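Local coordinates for protein nitrite reductase (Hyphomicrobium denitrificans, PDB 2DV6) that probably reduces nitrite to nitric oxide at a copper centre, drawing electrons from cytochrome c in denitrification, at residues A[197-202]-A[275-280]; A[204-209]-A[245-250]; A[222-227]-A[255-260]. All blocks are in the same frame, centred on the assembly; numbering follows the deposited sequence.

Contact 1: residues A[197-202]-A[275-280]; sequences LRVRVG and GLLLVE
R198 and E280 form a salt bridge on one face of the sheet, linking neighbouring parallel strands. The arginine chain, with CG anti to the backbone N (chi1 -168°) and extended as far as NE, runs alongside L278, both side chains pointing the same way, and reaches the glutamate two residues beyond. R198 NE donates to the anti lone pair of E280 OE2 over 2.8 Å, a bond bent to 146°, and NH2 adds a weak bond to the same oxygen. With both bonds ending on OE2 and the guanidinium and carboxylate planes 70° apart, this is no flat two-oxygen pairing. E280 OE2 also receives the backbone N of I156, while R198 NH1 turns to E291 and the carbonyl of P153, so both charged groups, of which E280 is buried, have further polar support. The methyl L278 CD2 lies over one guanidinium face, 3.4 Å from R198 NE.

Apolar contacts occupy the other face. L277 CD2 touches L197 CB at 3.7 Å, and V199 CG2 meets V279 CG2 at 3.8 Å. The second methyl of the latter residue, V279 CG1, comes within 3.5 Å of V201 N, where the strand gives way to a turn.

Backbone bonds provide the frame. L197 N donates to L276 O and L197 O accepts L278 N; V199 is bonded in the same way to L278 and E280, and V201 N closes the series on E280 O at 2.9 Å. L197 is thus in register with L277, and V199 with V279; the CA-H groups of L277 and V279 also approach L197 O and V199 O respectively.

A parallel pair with an edge strand on one side, continued by the antiparallel strand 254-259 on the other, is a feature of the Greek-key beta-sandwich of cupredoxin domains, from which multicopper oxidases and copper nitrite reductases are built.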
ATOM      1  N   LEU A 197      -2.116  51.682   6.911  1.00 24.81           N
ATOM      2  CA  LEU A 197      -2.011  52.703   7.935  1.00 25.34           C
ATOM      3  C   LEU A 197      -0.892  53.656   7.548  1.00 25.99           C
ATOM      4  O   LEU A 197       0.163  53.243   7.060  1.00 26.11           O
ATOM      5  CB  LEU A 197      -1.857  52.084   9.352  1.00 26.01           C
ATOM      6  CG  LEU A 197      -2.842  50.932   9.695  1.00 26.08           C
ATOM      7  CD1 LEU A 197      -2.457  50.214  10.981  1.00 27.08           C
ATOM      8  CD2 LEU A 197      -4.350  51.391   9.740  1.00 25.93           C
ATOM      9  N   ARG A 198      -1.145  54.954   7.712  1.00 25.47           N
ATOM     10  CA  ARG A 198      -0.226  55.968   7.236  1.00 25.06           C
ATOM     11  C   ARG A 198      -0.090  57.077   8.289  1.00 25.99           C
ATOM     12  O   ARG A 198      -1.072  57.729   8.635  1.00 26.68           O
ATOM     13  CB  ARG A 198      -0.692  56.514   5.877  1.00 22.87           C
ATOM     14  CG  ARG A 198       0.318  57.366   5.161  1.00 21.17           C
ATOM     15  CD  ARG A 198      -0.111  57.593   3.707  1.00 20.39           C
ATOM     16  NE  ARG A 198       1.022  58.143   2.953  1.00 20.46           N
ATOM     17  CZ  ARG A 198       1.196  58.024   1.648  1.00 21.66           C
ATOM     18  NH1 ARG A 198       0.292  57.384   0.927  1.00 22.38           N
ATOM     19  NH2 ARG A 198       2.290  58.532   1.064  1.00 22.56           N
ATOM     20  N   VAL A 199       1.109  57.249   8.836  1.00 25.89           N
ATOM     21  CA  VAL A 199       1.346  58.242   9.881  1.00 25.60           C
ATOM     22  C   VAL A 199       2.704  58.845   9.539  1.00 27.42           C
ATOM     23  O   VAL A 199       3.356  58.428   8.550  1.00 25.99           O
ATOM     24  CB  VAL A 199       1.357  57.647  11.347  1.00 25.83           C
ATOM     25  CG1 VAL A 199       0.024  56.946  11.718  1.00 24.07           C
ATOM     26  CG2 VAL A 199       2.540  56.692  11.571  1.00 23.85           C
ATOM     27  N   ARG A 200       3.126  59.796  10.377  1.00 28.60           N
ATOM     28  CA  ARG A 200       4.321  60.582  10.187  1.00 30.68           C
ATOM     29  C   ARG A 200       5.278  60.264  11.336  1.00 30.30           C
ATOM     30  O   ARG A 200       4.807  60.038  12.456  1.00 30.42           O
ATOM     31  CB  ARG A 200       3.903  62.053  10.251  1.00 33.40           C
ATOM     32  CG  ARG A 200       4.975  63.058   9.970  1.00 37.36           C
ATOM     33  CD  ARG A 200       4.786  64.156  10.990  1.00 41.71           C
ATOM     34  NE  ARG A 200       5.473  65.400  10.657  1.00 45.19           N
ATOM     35  CZ  ARG A 200       6.567  65.844  11.261  1.00 45.62           C
ATOM     36  NH1 ARG A 200       7.146  65.131  12.235  1.00 46.62           N
ATOM     37  NH2 ARG A 200       7.087  66.998  10.867  1.00 45.81           N
ATOM     38  N   VAL A 201       6.599  60.239  11.086  1.00 30.05           N
ATOM     39  CA  VAL A 201       7.540  60.111  12.191  1.00 30.09           C
ATOM     40  C   VAL A 201       7.169  61.113  13.277  1.00 30.97           C
ATOM     41  O   VAL A 201       6.853  62.274  12.983  1.00 30.97           O
ATOM     42  CB  VAL A 201       9.019  60.473  11.900  1.00 30.23           C
ATOM     43  CG1 VAL A 201       9.965  59.320  12.200  1.00 31.18           C
ATOM     44  CG2 VAL A 201       9.243  61.256  10.633  1.00 30.15           C
ATOM     45  N   GLY A 202       7.235  60.668  14.519  1.00 30.46           N
ATOM     46  CA  GLY A 202       6.967  61.558  15.637  1.00 31.43           C
ATOM     47  C   GLY A 202       5.544  61.456  16.135  1.00 32.47           C
ATOM     48  O   GLY A 202       5.247  61.904  17.260  1.00 32.93           O
ATOM     49  N   GLY A 275      -0.790  43.430   7.092  1.00 18.14           N
ATOM     50  CA  GLY A 275      -1.072  44.717   6.463  1.00 18.60           C
ATOM     51  C   GLY A 275       0.178  45.571   6.422  1.00 20.00           C
ATOM     52  O   GLY A 275       1.252  45.136   6.822  1.00 21.55           O
ATOM     53  N   LEU A 276       0.064  46.777   5.907  1.00 19.78           N
ATOM     54  CA  LEU A 276       1.206  47.710   5.918  1.00 20.62           C
ATOM     55  C   LEU A 276       0.901  48.990   6.721  1.00 21.14           C
ATOM     56  O   LEU A 276      -0.248  49.485   6.726  1.00 18.76           O
ATOM     57  CB  LEU A 276       1.586  48.124   4.488  1.00 20.31           C
ATOM     58  CG  LEU A 276       2.265  47.050   3.623  1.00 20.53           C
ATOM     59  CD1 LEU A 276       2.528  47.601   2.247  1.00 19.44           C
ATOM     60  CD2 LEU A 276       3.566  46.584   4.245  1.00 20.31           C
ATOM     61  N   LEU A 277       1.965  49.512   7.336  1.00 20.64           N
ATOM     62  CA  LEU A 277       1.958  50.717   8.105  1.00 22.10           C
ATOM     63  C   LEU A 277       3.102  51.553   7.561  1.00 23.26           C
ATOM     64  O   LEU A 277       4.284  51.161   7.702  1.00 23.66           O
ATOM     65  CB  LEU A 277       2.246  50.405   9.570  1.00 22.90           C
ATOM     66  CG  LEU A 277       2.245  51.419  10.755  1.00 24.90           C
ATOM     67  CD1 LEU A 277       3.534  51.489  11.541  1.00 24.88           C
ATOM     68  CD2 LEU A 277       1.615  52.804  10.543  1.00 23.31           C
ATOM     69  N   LEU A 278       2.767  52.695   6.961  1.00 21.71           N
ATOM     70  CA  LEU A 278       3.779  53.594   6.485  1.00 23.05           C
ATOM     71  C   LEU A 278       4.014  54.663   7.563  1.00 24.20           C
ATOM     72  O   LEU A 278       3.066  55.335   7.980  1.00 23.46           O
ATOM     73  CB  LEU A 278       3.367  54.256   5.149  1.00 21.80           C
ATOM     74  CG  LEU A 278       4.303  55.397   4.648  1.00 22.07           C
ATOM     75  CD1 LEU A 278       5.748  54.954   4.387  1.00 21.76           C
ATOM     76  CD2 LEU A 278       3.778  56.128   3.393  1.00 20.07           C
ATOM     77  N   VAL A 279       5.273  54.813   7.985  1.00 24.61           N
ATOM     78  CA  VAL A 279       5.696  55.958   8.799  1.00 24.96           C
ATOM     79  C   VAL A 279       6.530  56.894   7.911  1.00 25.53           C
ATOM     80  O   VAL A 279       7.704  56.636   7.640  1.00 24.88           O
ATOM     81  CB  VAL A 279       6.472  55.545  10.077  1.00 25.13           C
ATOM     82  CG1 VAL A 279       6.852  56.786  10.921  1.00 23.36           C
ATOM     83  CG2 VAL A 279       5.640  54.524  10.903  1.00 23.48           C
ATOM     84  N   GLU A 280       5.887  57.968   7.448  1.00 25.48           N
ATOM     85  CA  GLU A 280       6.481  58.928   6.532  1.00 26.30           C
ATOM     86  C   GLU A 280       7.669  59.640   7.179  1.00 27.02           C
ATOM     87  O   GLU A 280       7.643  59.912   8.396  1.00 26.18           O
ATOM     88  CB  GLU A 280       5.432  59.973   6.132  1.00 26.78           C
ATOM     89  CG  GLU A 280       4.301  59.462   5.207  1.00 29.73           C
ATOM     90  CD  GLU A 280       3.605  60.582   4.415  1.00 30.73           C
ATOM     91  OE1 GLU A 280       4.064  61.740   4.468  1.00 31.88           O
ATOM     92  OE2 GLU A 280       2.596  60.308   3.730  1.00 31.71           O
TER

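Contact 2: residues A[204-209]-A[245-250]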
ATOM      1  N   THR A 204       2.046  59.848  17.558  1.00 29.59           N
ATOM      2  CA  THR A 204       1.663  58.915  18.579  1.00 29.90           C
ATOM      3  C   THR A 204       0.404  58.248  18.070  1.00 29.28           C
ATOM      4  O   THR A 204      -0.533  58.923  17.637  1.00 29.71           O
ATOM      5  CB  THR A 204       1.406  59.653  19.915  1.00 30.36           C
ATOM      6  OG1 THR A 204       2.657  60.103  20.434  1.00 32.41           O
ATOM      7  CG2 THR A 204       0.801  58.744  20.918  1.00 30.41           C
ATOM      8  N   VAL A 205       0.403  56.920  18.073  1.00 28.17           N
ATOM      9  CA  VAL A 205      -0.716  56.185  17.551  1.00 26.93           C
ATOM     10  C   VAL A 205      -1.509  55.664  18.712  1.00 27.13           C
ATOM     11  O   VAL A 205      -0.950  55.079  19.646  1.00 26.24           O
ATOM     12  CB  VAL A 205      -0.274  54.983  16.668  1.00 26.57           C
ATOM     13  CG1 VAL A 205      -1.484  54.109  16.302  1.00 24.99           C
ATOM     14  CG2 VAL A 205       0.461  55.466  15.416  1.00 25.32           C
ATOM     15  N   GLU A 206      -2.816  55.880  18.659  1.00 26.41           N
ATOM     16  CA  GLU A 206      -3.665  55.314  19.667  1.00 26.29           C
ATOM     17  C   GLU A 206      -4.503  54.272  18.963  1.00 25.81           C
ATOM     18  O   GLU A 206      -5.398  54.594  18.195  1.00 25.81           O
ATOM     19  CB  GLU A 206      -4.535  56.383  20.321  1.00 27.07           C
ATOM     20  CG  GLU A 206      -5.416  55.844  21.424  1.00 29.74           C
ATOM     21  CD  GLU A 206      -6.358  56.920  21.994  1.00 31.95           C
ATOM     22  OE1 GLU A 206      -7.586  56.799  21.794  1.00 31.84           O
ATOM     23  OE2 GLU A 206      -5.860  57.883  22.627  1.00 33.39           O
ATOM     24  N   LEU A 207      -4.194  53.011  19.219  1.00 25.94           N
ATOM     25  CA  LEU A 207      -4.855  51.921  18.518  1.00 25.24           C
ATOM     26  C   LEU A 207      -6.028  51.368  19.315  1.00 25.24           C
ATOM     27  O   LEU A 207      -5.873  50.974  20.464  1.00 26.04           O
ATOM     28  CB  LEU A 207      -3.840  50.805  18.221  1.00 26.11           C
ATOM     29  CG  LEU A 207      -4.599  49.670  17.521  1.00 27.09           C
ATOM     30  CD1 LEU A 207      -4.496  49.797  16.011  1.00 28.04           C
ATOM     31  CD2 LEU A 207      -4.152  48.369  18.011  1.00 28.83           C
ATOM     32  N   HIS A 208      -7.207  51.316  18.703  1.00 24.24           N
ATOM     33  CA  HIS A 208      -8.313  50.564  19.283  1.00 24.60           C
ATOM     34  C   HIS A 208      -8.563  49.316  18.467  1.00 23.89           C
ATOM     35  O   HIS A 208      -9.032  49.382  17.317  1.00 22.83           O
ATOM     36  CB  HIS A 208      -9.592  51.415  19.390  1.00 25.43           C
ATOM     37  CG  HIS A 208      -9.416  52.636  20.239  1.00 26.09           C
ATOM     38  ND1 HIS A 208     -10.075  52.811  21.434  1.00 26.34           N
ATOM     39  CD2 HIS A 208      -8.620  53.718  20.084  1.00 26.39           C
ATOM     40  CE1 HIS A 208      -9.705  53.960  21.974  1.00 26.84           C
ATOM     41  NE2 HIS A 208      -8.826  54.532  21.174  1.00 28.41           N
ATOM     42  N   LEU A 209      -8.261  48.185  19.082  1.00 23.73           N
ATOM     43  CA  LEU A 209      -8.461  46.887  18.454  1.00 24.46           C
ATOM     44  C   LEU A 209      -9.678  46.195  19.020  1.00 24.16           C
ATOM     45  O   LEU A 209      -9.685  45.836  20.214  1.00 24.41           O
ATOM     46  CB  LEU A 209      -7.221  45.984  18.619  1.00 25.56           C
ATOM     47  CG  LEU A 209      -7.205  44.695  17.725  1.00 28.42           C
ATOM     48  CD1 LEU A 209      -5.850  44.035  17.786  1.00 29.70           C
ATOM     49  CD2 LEU A 209      -8.198  43.684  18.190  1.00 29.96           C
ATOM     50  N   VAL A 245      -6.763  48.558  23.949  1.00 27.59           N
ATOM     51  CA  VAL A 245      -6.225  49.810  23.448  1.00 27.04           C
ATOM     52  C   VAL A 245      -4.796  50.001  23.876  1.00 26.82           C
ATOM     53  O   VAL A 245      -4.395  49.605  24.972  1.00 26.42           O
ATOM     54  CB  VAL A 245      -7.206  51.087  23.600  1.00 28.04           C
ATOM     55  CG1 VAL A 245      -8.502  50.778  24.333  1.00 26.95           C
ATOM     56  CG2 VAL A 245      -6.497  52.381  24.047  1.00 26.52           C
ATOM     57  N   VAL A 246      -4.003  50.523  22.947  1.00 26.37           N
ATOM     58  CA  VAL A 246      -2.580  50.637  23.170  1.00 27.31           C
ATOM     59  C   VAL A 246      -2.139  51.932  22.497  1.00 27.44           C
ATOM     60  O   VAL A 246      -2.625  52.247  21.416  1.00 28.24           O
ATOM     61  CB  VAL A 246      -1.783  49.384  22.623  1.00 26.60           C
ATOM     62  CG1 VAL A 246      -1.884  49.257  21.078  1.00 26.96           C
ATOM     63  CG2 VAL A 246      -0.353  49.493  22.995  1.00 26.69           C
ATOM     64  N   THR A 247      -1.261  52.689  23.151  1.00 26.47           N
ATOM     65  CA  THR A 247      -0.707  53.894  22.538  1.00 26.49           C
ATOM     66  C   THR A 247       0.771  53.657  22.311  1.00 26.44           C
ATOM     67  O   THR A 247       1.436  53.107  23.180  1.00 26.54           O
ATOM     68  CB  THR A 247      -0.922  55.136  23.470  1.00 26.25           C
ATOM     69  OG1 THR A 247      -2.323  55.332  23.645  1.00 25.74           O
ATOM     70  CG2 THR A 247      -0.304  56.416  22.889  1.00 25.41           C
ATOM     71  N   PHE A 248       1.297  54.061  21.166  1.00 26.01           N
ATOM     72  CA  PHE A 248       2.721  53.870  20.929  1.00 26.72           C
ATOM     73  C   PHE A 248       3.269  54.987  20.083  1.00 27.64           C
ATOM     74  O   PHE A 248       2.543  55.566  19.287  1.00 28.00           O
ATOM     75  CB  PHE A 248       3.051  52.468  20.328  1.00 27.01           C
ATOM     76  CG  PHE A 248       2.477  52.216  18.953  1.00 26.97           C
ATOM     77  CD1 PHE A 248       3.156  52.639  17.807  1.00 27.21           C
ATOM     78  CD2 PHE A 248       1.289  51.527  18.805  1.00 27.12           C
ATOM     79  CE1 PHE A 248       2.630  52.397  16.524  1.00 25.98           C
ATOM     80  CE2 PHE A 248       0.757  51.269  17.523  1.00 27.51           C
ATOM     81  CZ  PHE A 248       1.419  51.732  16.392  1.00 27.36           C
ATOM     82  N   LYS A 249       4.535  55.314  20.288  1.00 28.21           N
ATOM     83  CA  LYS A 249       5.218  56.293  19.438  1.00 30.58           C
ATOM     84  C   LYS A 249       5.820  55.661  18.173  1.00 29.79           C
ATOM     85  O   LYS A 249       6.371  54.542  18.216  1.00 30.42           O
ATOM     86  CB  LYS A 249       6.309  57.049  20.223  1.00 32.52           C
ATOM     87  CG  LYS A 249       5.744  58.071  21.226  1.00 36.69           C
ATOM     88  CD  LYS A 249       6.821  59.047  21.729  1.00 41.33           C
ATOM     89  CE  LYS A 249       6.914  60.348  20.843  1.00 44.58           C
ATOM     90  NZ  LYS A 249       6.012  61.508  21.312  1.00 46.57           N
ATOM     91  N   ALA A 250       5.716  56.391  17.073  1.00 28.87           N
ATOM     92  CA  ALA A 250       6.345  56.040  15.806  1.00 28.41           C
ATOM     93  C   ALA A 250       7.657  56.781  15.695  1.00 28.60           C
ATOM     94  O   ALA A 250       7.693  57.933  15.285  1.00 28.99           O
ATOM     95  CB  ALA A 250       5.442  56.403  14.633  1.00 27.89           C
TER
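V205 lies over one face of the F248 phenyl ring, its CB 3.9 Å from the ring centroid and displaced toward the CZ end. The two methyls sit above different sides of that end: V205 CG1 is 3.8 Å from F248 CE2, and V205 CG2 is 3.9 Å from F248 CE1. F248 CG stands between the backbone N and the carbonyl carbon (chi1 64°), which swings the ring alongside the valine, both side chains pointing the same way. L207 continues this apolar face, with CB 3.8 Å from V246 CG1.

The strands beneath are antiparallel. V205 with F248 and L207 with V246 are the hydrogen-bonded pairs, each closed by two N-H to O bonds, and T204, E206 and H208 face K249, T247 and V245 as non-hydrogen-bonded pairs. This is the margin of one sheet of a cupredoxin beta-sandwich, and a good example of how such a margin serves assembly: V246, T247 and F248 pair in turn with an antiparallel strand of the second subunit, so that the sheet runs on across the interface.

The face bearing H208 and V245 has a different character. V245 CB lies over the imidazole, 4.2 Å from its centroid, while the ring is gripped at both nitrogens. H208 NE2 donates to E206 OE1 over 2.7 Å and nearly straight (172°), with the oxygen in the ring plane; ND1 is hydrogen-bonded to E243. Two carboxylates so placed fix the ring's rotation and may favour a positively charged imidazole. E206 OE2 is bonded to the backbone N of A445 of the second subunit. Further along, T204 CG2 and T247 CG2 are pressed to 3.2 Å, tighter than usual for two methyls, while T247 OG1 turns to the carbonyl of G443 of the second subunit.

Contact 3: residues A[222-227]-A[255-260]; sequences DFHGAT and IYVYHC. With CU (copper (II) ion), chain H; CU (copper (II) ion), chain G.
Y256 lays its ring flat on G225, whose CA sits over the ring centre, 3.4 Å from the centroid. Ring atom Y256 CD2 also comes within 3.3 Å of H224 O, and the hydroxyl is bonded to the carbonyl of I252. An alanine here would probably open a gap over G225 and leave the turn that carries H224 freer to move.

V257 O accepts H224 N at 2.9 Å and lies over one face of that histidine's ring. V257 N and H224 ND1 both bond to Q389 of the second subunit, which helps to set the imidazole's rotation.

Y258 packs its CB against F223 CD2 at 3.5 Å, the two rings side by side but oblique.

H259 pairs with D222 through two backbone bonds and completes a site known from copper nitrite reductases, the type 2 copper shared between subunits. Its NE2 binds the metal at 2.0 Å and H224 NE2 does so at 2.1 Å, the rings crossing at about a right angle; a water and H416 of the second subunit are the other ligands. D222 OD1 lies beside the H259 ring, 3.7 Å from that copper. H259 ND1 donates almost straight (175°) to C260 O, which steadies the ring.

C260 SG binds the other copper at 2.1 Å, together with H219, H268 and M273, the type 1 site.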
ATOM      1  N   ASP A 222       0.912  43.042  15.910  1.00 25.39           N
ATOM      2  CA  ASP A 222       2.333  43.379  16.087  1.00 26.05           C
ATOM      3  C   ASP A 222       2.632  44.336  14.905  1.00 25.27           C
ATOM      4  O   ASP A 222       2.449  43.934  13.754  1.00 24.71           O
ATOM      5  CB  ASP A 222       3.143  42.049  15.982  1.00 28.93           C
ATOM      6  CG  ASP A 222       4.694  42.229  15.824  1.00 32.87           C
ATOM      7  OD1 ASP A 222       5.401  41.187  15.938  1.00 34.54           O
ATOM      8  OD2 ASP A 222       5.232  43.353  15.597  1.00 34.84           O
ATOM      9  N   PHE A 223       3.033  45.587  15.181  1.00 23.82           N
ATOM     10  CA  PHE A 223       3.489  46.524  14.133  1.00 23.48           C
ATOM     11  C   PHE A 223       5.026  46.551  14.070  1.00 24.31           C
ATOM     12  O   PHE A 223       5.675  46.815  15.105  1.00 24.16           O
ATOM     13  CB  PHE A 223       3.007  47.972  14.387  1.00 22.33           C
ATOM     14  CG  PHE A 223       1.505  48.132  14.504  1.00 22.87           C
ATOM     15  CD1 PHE A 223       0.873  48.095  15.763  1.00 23.08           C
ATOM     16  CD2 PHE A 223       0.733  48.359  13.381  1.00 21.48           C
ATOM     17  CE1 PHE A 223      -0.511  48.264  15.875  1.00 22.64           C
ATOM     18  CE2 PHE A 223      -0.638  48.528  13.474  1.00 22.73           C
ATOM     19  CZ  PHE A 223      -1.275  48.459  14.727  1.00 22.25           C
ATOM     20  N   HIS A 224       5.614  46.316  12.892  1.00 23.61           N
ATOM     21  CA  HIS A 224       7.094  46.391  12.769  1.00 25.49           C
ATOM     22  C   HIS A 224       7.615  47.829  12.920  1.00 26.20           C
ATOM     23  O   HIS A 224       8.813  48.036  13.145  1.00 26.87           O
ATOM     24  CB  HIS A 224       7.605  45.788  11.440  1.00 24.94           C
ATOM     25  CG  HIS A 224       7.463  44.310  11.351  1.00 23.62           C
ATOM     26  ND1 HIS A 224       7.969  43.584  10.297  1.00 24.56           N
ATOM     27  CD2 HIS A 224       6.925  43.408  12.204  1.00 23.39           C
ATOM     28  CE1 HIS A 224       7.713  42.300  10.482  1.00 23.32           C
ATOM     29  NE2 HIS A 224       7.079  42.166  11.629  1.00 23.47           N
ATOM     30  N   GLY A 225       6.728  48.812  12.761  1.00 27.11           N
ATOM     31  CA  GLY A 225       7.087  50.205  13.051  1.00 29.20           C
ATOM     32  C   GLY A 225       6.886  50.673  14.497  1.00 29.58           C
ATOM     33  O   GLY A 225       7.143  51.840  14.814  1.00 30.13           O
ATOM     34  N   ALA A 226       6.410  49.770  15.355  1.00 28.75           N
ATOM     35  CA  ALA A 226       6.263  50.041  16.773  1.00 29.12           C
ATOM     36  C   ALA A 226       7.503  49.585  17.555  1.00 29.25           C
ATOM     37  O   ALA A 226       8.156  48.572  17.206  1.00 30.92           O
ATOM     38  CB  ALA A 226       4.980  49.377  17.323  1.00 26.34           C
ATOM     39  N   THR A 227       7.838  50.336  18.600  1.00 29.01           N
ATOM     40  CA  THR A 227       8.992  50.013  19.459  1.00 29.30           C
ATOM     41  C   THR A 227       8.487  49.587  20.832  1.00 29.55           C
ATOM     42  O   THR A 227       7.845  50.377  21.526  1.00 30.26           O
ATOM     43  CB  THR A 227       9.927  51.229  19.622  1.00 29.37           C
ATOM     44  OG1 THR A 227      10.411  51.624  18.347  1.00 30.39           O
ATOM     45  CG2 THR A 227      11.106  50.908  20.500  1.00 28.06           C
ATOM     46  N   ILE A 255       8.547  51.709   5.805  1.00 23.41           N
ATOM     47  CA  ILE A 255       7.347  51.042   5.374  1.00 22.56           C
ATOM     48  C   ILE A 255       7.296  49.649   6.055  1.00 22.22           C
ATOM     49  O   ILE A 255       8.112  48.770   5.746  1.00 22.63           O
ATOM     50  CB  ILE A 255       7.298  50.936   3.805  1.00 21.63           C
ATOM     51  CG1 ILE A 255       6.030  50.240   3.345  1.00 20.52           C
ATOM     52  CG2 ILE A 255       8.554  50.234   3.231  1.00 21.32           C
ATOM     53  CD1 ILE A 255       4.694  50.971   3.747  1.00 20.31           C
ATOM     54  N   TYR A 256       6.367  49.467   6.989  1.00 21.33           N
ATOM     55  CA  TYR A 256       6.431  48.350   7.924  1.00 21.16           C
ATOM     56  C   TYR A 256       5.309  47.362   7.729  1.00 21.10           C
ATOM     57  O   TYR A 256       4.173  47.748   7.529  1.00 21.11           O
ATOM     58  CB  TYR A 256       6.369  48.878   9.367  1.00 21.21           C
ATOM     59  CG  TYR A 256       7.562  49.748   9.742  1.00 23.75           C
ATOM     60  CD1 TYR A 256       7.456  51.143   9.784  1.00 24.04           C
ATOM     61  CD2 TYR A 256       8.801  49.171  10.047  1.00 23.97           C
ATOM     62  CE1 TYR A 256       8.534  51.929  10.139  1.00 24.15           C
ATOM     63  CE2 TYR A 256       9.892  49.946  10.376  1.00 24.98           C
ATOM     64  CZ  TYR A 256       9.753  51.328  10.429  1.00 25.94           C
ATOM     65  OH  TYR A 256      10.850  52.100  10.772  1.00 26.21           O
ATOM     66  N   VAL A 257       5.593  46.069   7.836  1.00 21.49           N
ATOM     67  CA  VAL A 257       4.459  45.146   7.933  1.00 21.08           C
ATOM     68  C   VAL A 257       3.899  45.108   9.337  1.00 21.11           C
ATOM     69  O   VAL A 257       4.617  45.359  10.320  1.00 20.65           O
ATOM     70  CB  VAL A 257       4.642  43.739   7.207  1.00 22.13           C
ATOM     71  CG1 VAL A 257       5.993  43.566   6.579  1.00 20.46           C
ATOM     72  CG2 VAL A 257       4.073  42.527   7.997  1.00 19.22           C
ATOM     73  N   TYR A 258       2.598  44.847   9.426  1.00 19.95           N
ATOM     74  CA  TYR A 258       2.038  44.491  10.714  1.00 19.99           C
ATOM     75  C   TYR A 258       1.201  43.238  10.514  1.00 19.91           C
ATOM     76  O   TYR A 258       0.769  42.975   9.396  1.00 21.08           O
ATOM     77  CB  TYR A 258       1.197  45.643  11.284  1.00 19.14           C
ATOM     78  CG  TYR A 258      -0.103  45.923  10.579  1.00 19.64           C
ATOM     79  CD1 TYR A 258      -1.241  45.193  10.880  1.00 20.30           C
ATOM     80  CD2 TYR A 258      -0.207  46.955   9.636  1.00 19.93           C
ATOM     81  CE1 TYR A 258      -2.483  45.466  10.234  1.00 20.23           C
ATOM     82  CE2 TYR A 258      -1.426  47.240   9.011  1.00 21.20           C
ATOM     83  CZ  TYR A 258      -2.567  46.487   9.320  1.00 21.69           C
ATOM     84  OH  TYR A 258      -3.798  46.724   8.698  1.00 21.52           O
ATOM     85  N   HIS A 259       0.965  42.477  11.578  1.00 18.84           N
ATOM     86  CA  HIS A 259       0.227  41.232  11.452  1.00 19.56           C
ATOM     87  C   HIS A 259      -0.298  40.811  12.823  1.00 20.08           C
ATOM     88  O   HIS A 259       0.185  41.292  13.847  1.00 19.92           O
ATOM     89  CB  HIS A 259       1.152  40.135  10.879  1.00 18.55           C
ATOM     90  CG  HIS A 259       2.446  39.999  11.613  1.00 18.39           C
ATOM     91  ND1 HIS A 259       2.560  39.299  12.798  1.00 21.06           N
ATOM     92  CD2 HIS A 259       3.687  40.475  11.335  1.00 18.70           C
ATOM     93  CE1 HIS A 259       3.819  39.341  13.211  1.00 20.04           C
ATOM     94  NE2 HIS A 259       4.517  40.062  12.351  1.00 19.15           N
ATOM     95  N   CYS A 260      -1.270  39.918  12.846  1.00 19.94           N
ATOM     96  CA  CYS A 260      -1.697  39.351  14.111  1.00 21.01           C
ATOM     97  C   CYS A 260      -0.515  38.637  14.748  1.00 21.90           C
ATOM     98  O   CYS A 260       0.329  38.054  14.060  1.00 21.54           O
ATOM     99  CB  CYS A 260      -2.857  38.392  13.914  1.00 21.93           C
ATOM    100  SG  CYS A 260      -3.523  37.661  15.432  1.00 21.80           S
TER
HETATM  101 CU    CU H 501       6.523  40.374  12.528  1.00 28.87          CU
HETATM  102 CU    CU G 500      -5.293  36.721  14.721  1.00 24.12          CU
HETATM  103  O   HOH W   1       7.103  38.968  14.550  0.50 36.49           O

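The three contacts belong to one beta-sandwich, and F223 of contact 3 is where they converge. Its CE2 lies 3.5 Å from L197 CD1 of contact 1, and its CD1 lies 3.6 Å from F248 CE2 of contact 2, the ring sitting between the two sheets. Contacts 1 and 3 also share a sheet, their centres about 10 Å apart, through a probable hydrogen bond from Y256 N to L277 O. Contact 2 belongs to the facing sheet, yet G202 N and A250 O probably bond where strands end. Three copper ligands, H224, H259 and C260, sit in contact 3, with the side chain of L277 about 7 Å from that of H224; contacts 2 and 3 both touch the second subunit.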